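Local coordinates for DisA protein (Sorangium cellulosum, PDB 6CCA) that probably transfers methyl groups to the alpha-carbon of polyketide intermediates to build a gem-dimethyl group during disorazol biosynthesis, at residues Thr132-Lys135 and His136-Glu139. Residues are numbered along the deposited sequence; the frame is centred on the assembly and turned at random.
Sequences TPKK and HEVE
Lys-134 O accepts a hydrogen bond from Val-138 N at 2.9 Å, nearly straight (N-H...O 175°), and one residue on Lys-135 O takes a weaker bond from Glu-139 N, two i to i+4 bonds in the first turn of helix 135-146. The first turn also has amides with no helical carbonyl before them, and a water helps: it donates to Pro-133 O at 2.7 Å and accepts from Glu-137 N at 2.9 Å, joining the incoming loop to the helix. Among the side chains, the salt bridge between Lys-134 and Glu-137 carries the contact. The Lys-134 chain bends at chi2 (-70°) and then extends past the bend to cross the Glu-137 side chain at a slant, CD lying 3.5 Å from Glu-137 OE1 and NZ reaching that same oxygen at 2.9 Å on its syn lone pair. Glu-137 OE2 faces the loop instead, 3.6 Å from Thr-132 OG1, where the two side chains meet at about a right angle. Val-138 CG1 comes within 4.1 Å of Lys-134 CB, at the base of the lysine chain. Lys-134 NZ also bonds Tyr-117 OH, a second partner that helps hold the amine of this largely buried lysine in place. The turn links strand 124-127 to helix 135-146 and rests on helix 55-75: Gln-74 hydrogen-bonds to Thr-132 O and Lys-134 N, while Lys-134 and Val-138 both pack on Cys-71.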
loop_
_atom_site.group_PDB
_atom_site.type_symbol
_atom_site.label_atom_id
_atom_site.label_comp_id
_atom_site.label_asym_id
_atom_site.label_seq_id
_atom_site.Cartn_x
_atom_site.Cartn_y
_atom_site.Cartn_z
ATOM N N THR A 132 -8.087 4.799 31.298
ATOM C CA THR A 132 -7.760 5.987 32.114
ATOM C C THR A 132 -7.688 7.231 31.167
ATOM O O THR A 132 -7.830 7.055 29.949
ATOM C CB THR A 132 -6.423 5.806 32.816
ATOM O OG1 THR A 132 -5.369 5.798 31.851
ATOM C CG2 THR A 132 -6.370 4.475 33.625
ATOM N N PRO A 133 -7.486 8.444 31.718
ATOM C CA PRO A 133 -7.356 9.636 30.858
ATOM C C PRO A 133 -6.041 9.555 30.080
ATOM O O PRO A 133 -4.972 9.438 30.649
ATOM C CB PRO A 133 -7.393 10.830 31.860
ATOM C CG PRO A 133 -8.081 10.213 33.104
ATOM C CD PRO A 133 -7.402 8.862 33.146
ATOM N N LYS A 134 -6.157 9.511 28.754
ATOM C CA LYS A 134 -4.987 9.293 27.916
ATOM C C LYS A 134 -4.297 10.575 27.405
ATOM O O LYS A 134 -3.147 10.508 26.954
ATOM C CB LYS A 134 -5.378 8.416 26.701
ATOM C CG LYS A 134 -5.716 7.006 27.118
ATOM C CD LYS A 134 -4.437 6.327 27.559
ATOM C CE LYS A 134 -4.648 4.991 28.205
ATOM N NZ LYS A 134 -3.339 4.266 28.435
ATOM N N LYS A 135 -4.964 11.708 27.517
ATOM C CA LYS A 135 -4.487 13.009 26.899
ATOM C C LYS A 135 -2.986 13.271 27.072
ATOM O O LYS A 135 -2.219 13.431 26.087
ATOM C CB LYS A 135 -5.295 14.187 27.505
ATOM C CG LYS A 135 -5.061 15.573 26.879
ATOM C CD LYS A 135 -5.975 15.824 25.684
ATOM C CE LYS A 135 -5.574 17.065 24.907
ATOM N NZ LYS A 135 -6.286 17.174 23.599
ATOM N N HIS A 136 -2.522 13.291 28.322
ATOM C CA HIS A 136 -1.148 13.644 28.580
ATOM C C HIS A 136 -0.195 12.521 28.221
ATOM O O HIS A 136 0.884 12.769 27.661
ATOM C CB HIS A 136 -0.984 14.156 30.045
ATOM C CG HIS A 136 -1.829 15.385 30.318
ATOM N ND1 HIS A 136 -2.859 15.401 31.242
ATOM C CD2 HIS A 136 -1.857 16.606 29.714
ATOM C CE1 HIS A 136 -3.466 16.575 31.214
ATOM N NE2 HIS A 136 -2.874 17.329 30.300
ATOM N N GLU A 137 -0.568 11.309 28.557
ATOM C CA GLU A 137 0.233 10.131 28.278
ATOM C C GLU A 137 0.593 10.028 26.788
ATOM O O GLU A 137 1.754 9.781 26.427
ATOM C CB GLU A 137 -0.532 8.858 28.606
ATOM C CG GLU A 137 -0.256 8.184 29.928
ATOM C CD GLU A 137 -1.297 7.062 30.150
ATOM O OE1 GLU A 137 -1.374 6.147 29.290
ATOM O OE2 GLU A 137 -2.096 7.145 31.117
ATOM N N VAL A 138 -0.416 10.130 25.968
ATOM C CA VAL A 138 -0.194 9.983 24.492
ATOM C C VAL A 138 0.658 11.065 23.909
ATOM O O VAL A 138 1.493 10.791 23.049
ATOM C CB VAL A 138 -1.481 9.745 23.629
ATOM C CG1 VAL A 138 -2.202 8.514 24.131
ATOM C CG2 VAL A 138 -2.385 10.987 23.524
ATOM N N GLU A 139 0.532 12.315 24.370
ATOM C CA GLU A 139 1.423 13.374 23.872
ATOM C C GLU A 139 2.884 13.170 24.227
ATOM O O GLU A 139 3.746 13.306 23.349
ATOM C CB GLU A 139 0.883 14.774 24.306
ATOM C CG GLU A 139 1.515 15.901 23.474
ATOM C CD GLU A 139 2.852 16.365 24.034
ATOM O OE1 GLU A 139 3.159 15.937 25.188
ATOM O OE2 GLU A 139 3.591 17.136 23.330
HETATM O O HOH W 1 -2.771 11.035 30.430
#